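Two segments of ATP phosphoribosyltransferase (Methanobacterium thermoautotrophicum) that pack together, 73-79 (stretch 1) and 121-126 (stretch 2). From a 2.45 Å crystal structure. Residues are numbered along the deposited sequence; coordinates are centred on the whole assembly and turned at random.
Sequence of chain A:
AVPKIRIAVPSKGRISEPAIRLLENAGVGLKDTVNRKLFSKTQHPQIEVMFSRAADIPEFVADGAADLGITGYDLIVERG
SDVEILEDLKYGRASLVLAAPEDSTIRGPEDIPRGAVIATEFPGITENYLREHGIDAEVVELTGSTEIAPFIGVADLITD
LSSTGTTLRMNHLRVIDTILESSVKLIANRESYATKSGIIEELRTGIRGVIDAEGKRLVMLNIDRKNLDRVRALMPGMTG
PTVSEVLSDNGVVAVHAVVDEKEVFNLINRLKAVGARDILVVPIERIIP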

ATOM      1  N   TYR A  73      -1.651 -17.063  22.834  1.00 45.28           N
ATOM      2  CA  TYR A  73      -1.160 -18.186  23.632  1.00 44.49           C
ATOM      3  C   TYR A  73      -0.205 -19.070  22.835  1.00 44.29           C
ATOM      4  O   TYR A  73       0.789 -19.552  23.373  1.00 44.46           O
ATOM      5  CB  TYR A  73      -2.340 -19.004  24.163  1.00 44.49           C
ATOM      6  CG  TYR A  73      -1.960 -20.157  25.066  1.00 44.62           C
ATOM      7  CD1 TYR A  73      -1.339 -19.937  26.297  1.00 44.30           C
ATOM      8  CD2 TYR A  73      -2.239 -21.470  24.699  1.00 45.26           C
ATOM      9  CE1 TYR A  73      -1.002 -20.999  27.130  1.00 44.87           C
ATOM     10  CE2 TYR A  73      -1.898 -22.540  25.524  1.00 44.38           C
ATOM     11  CZ  TYR A  73      -1.285 -22.295  26.736  1.00 44.66           C
ATOM     12  OH  TYR A  73      -0.941 -23.354  27.547  1.00 45.27           O
ATOM     13  N   ASP A  74      -0.504 -19.279  21.552  1.00 43.95           N
ATOM     14  CA  ASP A  74       0.381 -20.050  20.683  1.00 43.30           C
ATOM     15  C   ASP A  74       1.804 -19.494  20.673  1.00 42.93           C
ATOM     16  O   ASP A  74       2.776 -20.246  20.754  1.00 43.09           O
ATOM     17  CB  ASP A  74      -0.179 -20.141  19.260  1.00 43.52           C
ATOM     18  CG  ASP A  74      -0.594 -18.783  18.680  1.00 43.50           C
ATOM     19  OD1 ASP A  74      -1.206 -18.788  17.604  1.00 43.84           O
ATOM     20  OD2 ASP A  74      -0.330 -17.719  19.275  1.00 43.54           O
ATOM     21  N   LEU A  75       1.915 -18.175  20.593  1.00 42.70           N
ATOM     22  CA  LEU A  75       3.212 -17.507  20.534  1.00 42.69           C
ATOM     23  C   LEU A  75       3.933 -17.633  21.876  1.00 42.31           C
ATOM     24  O   LEU A  75       5.113 -17.962  21.911  1.00 42.47           O
ATOM     25  CB  LEU A  75       3.065 -16.041  20.067  1.00 42.50           C
ATOM     26  CG  LEU A  75       2.370 -15.850  18.694  1.00 43.33           C
ATOM     27  CD1 LEU A  75       2.101 -14.387  18.363  1.00 41.66           C
ATOM     28  CD2 LEU A  75       3.147 -16.508  17.553  1.00 42.27           C
ATOM     29  N   ILE A  76       3.200 -17.424  22.968  1.00 42.26           N
ATOM     30  CA  ILE A  76       3.719 -17.624  24.324  1.00 42.31           C
ATOM     31  C   ILE A  76       4.246 -19.049  24.491  1.00 42.60           C
ATOM     32  O   ILE A  76       5.347 -19.253  24.997  1.00 43.08           O
ATOM     33  CB  ILE A  76       2.643 -17.333  25.416  1.00 42.63           C
ATOM     34  CG1 ILE A  76       2.077 -15.912  25.264  1.00 41.80           C
ATOM     35  CG2 ILE A  76       3.219 -17.545  26.806  1.00 41.74           C
ATOM     36  CD1 ILE A  76       0.904 -15.597  26.165  1.00 41.34           C
ATOM     37  N   VAL A  77       3.475 -20.035  24.049  1.00 42.58           N
ATOM     38  CA  VAL A  77       3.905 -21.420  24.181  1.00 42.58           C
ATOM     39  C   VAL A  77       5.093 -21.743  23.277  1.00 42.57           C
ATOM     40  O   VAL A  77       6.039 -22.393  23.729  1.00 42.47           O
ATOM     41  CB  VAL A  77       2.747 -22.417  23.970  1.00 42.68           C
ATOM     42  CG1 VAL A  77       3.283 -23.826  23.743  1.00 42.19           C
ATOM     43  CG2 VAL A  77       1.830 -22.401  25.185  1.00 42.57           C
ATOM     44  N   GLU A  78       5.048 -21.274  22.025  1.00 42.33           N
ATOM     45  CA  GLU A  78       6.113 -21.551  21.054  1.00 42.18           C
ATOM     46  C   GLU A  78       7.481 -21.067  21.539  1.00 42.69           C
ATOM     47  O   GLU A  78       8.472 -21.797  21.464  1.00 42.51           O
ATOM     48  CB  GLU A  78       5.784 -20.943  19.686  1.00 42.07           C
ATOM     49  CG  GLU A  78       6.827 -21.223  18.596  1.00 41.34           C
ATOM     50  CD  GLU A  78       6.866 -22.684  18.141  1.00 41.39           C
ATOM     51  OE1 GLU A  78       5.900 -23.437  18.406  1.00 41.02           O
ATOM     52  OE2 GLU A  78       7.869 -23.076  17.507  1.00 41.06           O
ATOM     53  N   ARG A  79       7.518 -19.839  22.043  1.00 43.00           N
ATOM     54  CA  ARG A  79       8.735 -19.281  22.621  1.00 43.56           C
ATOM     55  C   ARG A  79       9.130 -19.934  23.927  1.00 43.58           C
ATOM     56  O   ARG A  79      10.294 -19.870  24.323  1.00 43.68           O
ATOM     57  CB  ARG A  79       8.549 -17.795  22.883  1.00 43.78           C
ATOM     58  CG  ARG A  79       8.503 -16.967  21.646  1.00 45.01           C
ATOM     59  CD  ARG A  79       9.894 -16.638  21.187  1.00 46.94           C
ATOM     60  NE  ARG A  79       9.857 -15.380  20.461  1.00 49.30           N
ATOM     61  CZ  ARG A  79      10.888 -14.568  20.281  1.00 50.04           C
ATOM     62  NH1 ARG A  79      10.712 -13.450  19.584  1.00 50.47           N
ATOM     63  NH2 ARG A  79      12.079 -14.867  20.784  1.00 49.63           N
ATOM     64  N   GLU A 121       4.649 -23.665  11.047  1.00 44.60           N
ATOM     65  CA  GLU A 121       5.219 -22.386  11.438  1.00 45.02           C
ATOM     66  C   GLU A 121       5.551 -22.443  12.918  1.00 45.01           C
ATOM     67  O   GLU A 121       6.155 -21.517  13.452  1.00 45.29           O
ATOM     68  CB  GLU A 121       4.269 -21.239  11.119  1.00 44.94           C
ATOM     69  CG  GLU A 121       3.994 -21.097   9.638  1.00 45.37           C
ATOM     70  CD  GLU A 121       3.213 -19.852   9.315  1.00 47.30           C
ATOM     71  OE1 GLU A 121       2.124 -19.985   8.726  1.00 48.36           O
ATOM     72  OE2 GLU A 121       3.679 -18.744   9.660  1.00 47.99           O
ATOM     73  N   PHE A 122       5.184 -23.559  13.555  1.00 45.05           N
ATOM     74  CA  PHE A 122       5.346 -23.741  15.001  1.00 45.11           C
ATOM     75  C   PHE A 122       6.131 -25.010  15.339  1.00 45.00           C
ATOM     76  O   PHE A 122       5.573 -25.944  15.914  1.00 44.76           O
ATOM     77  CB  PHE A 122       3.974 -23.752  15.693  1.00 45.06           C
ATOM     78  CG  PHE A 122       3.206 -22.476  15.523  1.00 45.13           C
ATOM     79  CD1 PHE A 122       2.391 -22.281  14.407  1.00 44.57           C
ATOM     80  CD2 PHE A 122       3.311 -21.461  16.467  1.00 44.32           C
ATOM     81  CE1 PHE A 122       1.698 -21.094  14.233  1.00 44.93           C
ATOM     82  CE2 PHE A 122       2.616 -20.273  16.313  1.00 44.65           C
ATOM     83  CZ  PHE A 122       1.810 -20.083  15.188  1.00 45.63           C
ATOM     84  N   PRO A 123       7.441 -25.031  15.009  1.00 45.10           N
ATOM     85  CA  PRO A 123       8.253 -26.227  15.229  1.00 45.17           C
ATOM     86  C   PRO A 123       8.353 -26.633  16.696  1.00 45.38           C
ATOM     87  O   PRO A 123       8.383 -27.823  16.990  1.00 45.54           O
ATOM     88  CB  PRO A 123       9.626 -25.829  14.676  1.00 45.15           C
ATOM     89  CG  PRO A 123       9.631 -24.338  14.711  1.00 44.79           C
ATOM     90  CD  PRO A 123       8.234 -23.933  14.419  1.00 44.76           C
ATOM     91  N   GLY A 124       8.386 -25.661  17.604  1.00 45.56           N
ATOM     92  CA  GLY A 124       8.455 -25.953  19.038  1.00 45.97           C
ATOM     93  C   GLY A 124       7.260 -26.746  19.532  1.00 46.24           C
ATOM     94  O   GLY A 124       7.405 -27.840  20.081  1.00 46.29           O
ATOM     95  N   ILE A 125       6.076 -26.184  19.330  1.00 46.56           N
ATOM     96  CA  ILE A 125       4.821 -26.850  19.670  1.00 46.86           C
ATOM     97  C   ILE A 125       4.712 -28.184  18.933  1.00 47.02           C
ATOM     98  O   ILE A 125       4.280 -29.175  19.516  1.00 47.22           O
ATOM     99  CB  ILE A 125       3.595 -25.942  19.349  1.00 46.90           C
ATOM    100  CG1 ILE A 125       3.560 -24.738  20.302  1.00 47.23           C
ATOM    101  CG2 ILE A 125       2.278 -26.732  19.390  1.00 46.40           C
ATOM    102  CD1 ILE A 125       2.701 -23.553  19.820  1.00 47.16           C
ATOM    103  N   THR A 126       5.121 -28.208  17.665  1.00 47.11           N
ATOM    104  CA  THR A 126       4.987 -29.413  16.853  1.00 47.47           C
ATOM    105  C   THR A 126       5.957 -30.525  17.286  1.00 48.08           C
ATOM    106  O   THR A 126       5.537 -31.676  17.413  1.00 47.76           O
ATOM    107  CB  THR A 126       5.044 -29.127  15.312  1.00 47.54           C
ATOM    108  OG1 THR A 126       4.094 -28.106  14.965  1.00 46.83           O
ATOM    109  CG2 THR A 126       4.710 -30.385  14.509  1.00 46.35           C
TER

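The contact is built round Glu78, whose carboxylate meets the first turn of a helix. Near the start of a helix the backbone NH groups have no carbonyl of a preceding turn to bind, so an acceptor from elsewhere is welcome there. Glu78 supplies two. Gly124 N donates to Glu78 OE2 at 2.6 Å, and Ile125 N donates to Glu78 OE1 at 2.9 Å with a nearly straight N-H...O angle of 172°. A forked carboxylate suits two adjacent amides, one oxygen for each. The CA-to-CB bond of Glu78 points sideways, but with chi1 t and chi2 p the chain brings its end to the other stretch. Pro123 N also lies 3.2 Å from Glu78 OE2, yet proline has no hydrogen to give. Gly124 fits the tight approach: a CB in ideal position would lie only 2.9 Å from Glu78 OE2, a clash.

Phe122, at the N-cap position, precedes this helix, and its backbone O accepts from Thr126 N at 2.9 Å and from Thr126 OG1 at 2.8 Å. Its ring reaches the Asp74-Leu75 part of stretch 1. A large flat apolar side chain suits this place because, from one backbone position, it can reach both the Asp74 methylene and a leucine methyl: Leu75 CD2 is 4.0 Å from Phe122 CE2, at the ring edge and near its plane. Asp74 adds a methylene, its CB 4.1 Å from Phe122 CE2.

Ile125 covers as much surface as Phe122. While its amide binds Glu78, its side chain packs against the helix: Ile125 CG1 is 3.6 Å from Val77 CG1, and Ile125 CD1 reaches to 3.4 Å from Asp74 O. Asp74 O already accepts from Glu78 N at 2.8 Å, so an apolar methyl can lie beside it without leaving it unpaired. Branched and wholly apolar, isoleucine suits this buried position.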